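Local coordinates for neck appendage protein (Bacillus phage GA-1, PDB 3GUD) that forms part of the phage neck appendage, its C-terminal domain serving as an intramolecular chaperone for triple-beta-helix folding, at residues K15-A19 with D58-S62. Numbering follows the deposited sequence.
Sequences KVLDA and DEGLS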
loop_
_atom_site.group_PDB
_atom_site.type_symbol
_atom_site.label_atom_id
_atom_site.label_comp_id
_atom_site.label_asym_id
_atom_site.label_seq_id
_atom_site.Cartn_x
_atom_site.Cartn_y
_atom_site.Cartn_z
ATOM N N LYS A 15 24.203 -1.248 1.661
ATOM C CA LYS A 15 24.384 -1.483 0.235
ATOM C C LYS A 15 23.007 -1.517 -0.424
ATOM O O LYS A 15 22.814 -0.932 -1.491
ATOM C CB LYS A 15 25.112 -2.805 -0.038
ATOM C CG LYS A 15 26.025 -3.283 1.085
ATOM C CD LYS A 15 27.480 -2.853 0.896
ATOM C CE LYS A 15 28.291 -3.144 2.158
ATOM N NZ LYS A 15 29.679 -3.600 1.863
ATOM N N VAL A 16 22.051 -2.199 0.213
ATOM C CA VAL A 16 20.662 -2.220 -0.262
ATOM C C VAL A 16 20.063 -0.816 -0.357
ATOM O O VAL A 16 19.564 -0.411 -1.405
ATOM C CB VAL A 16 19.772 -3.071 0.652
ATOM C CG1 VAL A 16 18.320 -3.042 0.177
ATOM C CG2 VAL A 16 20.294 -4.491 0.692
ATOM N N LEU A 17 20.114 -0.080 0.746
ATOM C CA LEU A 17 19.569 1.266 0.795
ATOM C C LEU A 17 20.291 2.125 -0.227
ATOM O O LEU A 17 19.730 3.057 -0.800
ATOM C CB LEU A 17 19.750 1.828 2.201
ATOM C CG LEU A 17 18.638 2.693 2.801
ATOM C CD1 LEU A 17 17.277 2.258 2.301
ATOM C CD2 LEU A 17 18.682 2.657 4.321
ATOM N N ASP A 18 21.550 1.791 -0.465
ATOM C CA ASP A 18 22.374 2.542 -1.393
ATOM C C ASP A 18 22.054 2.189 -2.850
ATOM O O ASP A 18 22.195 3.019 -3.759
ATOM C CB ASP A 18 23.848 2.311 -1.072
ATOM C CG ASP A 18 24.251 2.932 0.255
ATOM O OD1 ASP A 18 23.543 3.861 0.709
ATOM O OD2 ASP A 18 25.262 2.485 0.845
ATOM N N ALA A 19 21.613 0.956 -3.066
ATOM C CA ALA A 19 21.162 0.537 -4.389
ATOM C C ALA A 19 19.780 1.112 -4.697
ATOM O O ALA A 19 19.531 1.554 -5.818
ATOM C CB ALA A 19 21.161 -0.975 -4.496
ATOM N N ASP A 58 24.234 -3.007 -10.773
ATOM C CA ASP A 58 25.397 -2.172 -10.686
ATOM C C ASP A 58 26.054 -2.212 -9.311
ATOM O O ASP A 58 27.240 -2.351 -9.220
ATOM C CB ASP A 58 25.005 -0.717 -10.870
ATOM C CG ASP A 58 24.375 -0.438 -12.164
ATOM O OD1 ASP A 58 24.666 -1.109 -13.137
ATOM O OD2 ASP A 58 23.594 0.495 -12.192
ATOM N N GLU A 59 25.272 -2.176 -8.247
ATOM C CA GLU A 59 25.802 -2.135 -6.907
ATOM C C GLU A 59 26.105 -3.563 -6.599
ATOM O O GLU A 59 26.546 -3.890 -5.527
ATOM C CB GLU A 59 24.874 -1.454 -5.875
ATOM C CG GLU A 59 25.033 -1.920 -4.397
ATOM C CD GLU A 59 25.813 -1.000 -3.440
ATOM O OE1 GLU A 59 26.221 0.101 -3.770
ATOM O OE2 GLU A 59 26.026 -1.412 -2.328
ATOM N N GLY A 60 25.810 -4.416 -7.564
ATOM C CA GLY A 60 26.121 -5.818 -7.469
ATOM C C GLY A 60 25.185 -6.710 -6.725
ATOM O O GLY A 60 25.562 -7.767 -6.321
ATOM N N LEU A 61 23.963 -6.253 -6.534
ATOM C CA LEU A 61 22.921 -6.970 -5.781
ATOM C C LEU A 61 21.860 -7.575 -6.713
ATOM O O LEU A 61 21.867 -7.300 -7.906
ATOM C CB LEU A 61 22.255 -6.011 -4.786
ATOM C CG LEU A 61 23.192 -5.150 -3.928
ATOM C CD1 LEU A 61 22.445 -4.009 -3.258
ATOM C CD2 LEU A 61 23.901 -6.003 -2.899
ATOM N N SER A 62 20.970 -8.409 -6.177
ATOM C CA SER A 62 19.790 -8.857 -6.923
ATOM C C SER A 62 18.503 -8.352 -6.292
ATOM O O SER A 62 18.211 -8.664 -5.141
ATOM C CB SER A 62 19.710 -10.372 -6.990
ATOM O OG SER A 62 18.411 -10.774 -7.389
#
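E59 and L61 meet the face of helix 14-20 that carries K15 and A19 without a single hydrogen bond passing between them, although E59 and K15 bear opposite charges. The residues that reach across are delivered by a Schellman motif: helix 49-58 is closed off by G60, the C-prime residue, whose positive phi (83°) lets L61 N reach back to F56 O. This turn sets E59 and L61, the residues flanking the glycine, against one turn of helix 14-20, from K15 to A19, an example of a helix C-terminus presenting side chains to a neighbouring helix. L61 does so through one branch, its CD1 lying 3.5 Å from A19 CB and 3.6 Å from K15 O. F56 of helix 49-58 touches both A19 and L61. E59 approaches beside them; its CG, anti to the backbone N (chi1 153°), is carried across to 4.0 Å from A19 CB, and a bend at chi2 brings the carboxylate over to K15. Its chain crosses that of K15 at about a right angle, and K15 NZ stays 6.0 Å from E59 OE2, too far for a salt bridge. D18 turns its charge to R115 of helix 102-120, while V16 packs on L108 of that helix and on F45 of a second subunit, so this corner of the chaperone domain lies at a subunit interface. Within helix 14-20, K15 O accepts the bond from A19 N at 2.7 Å.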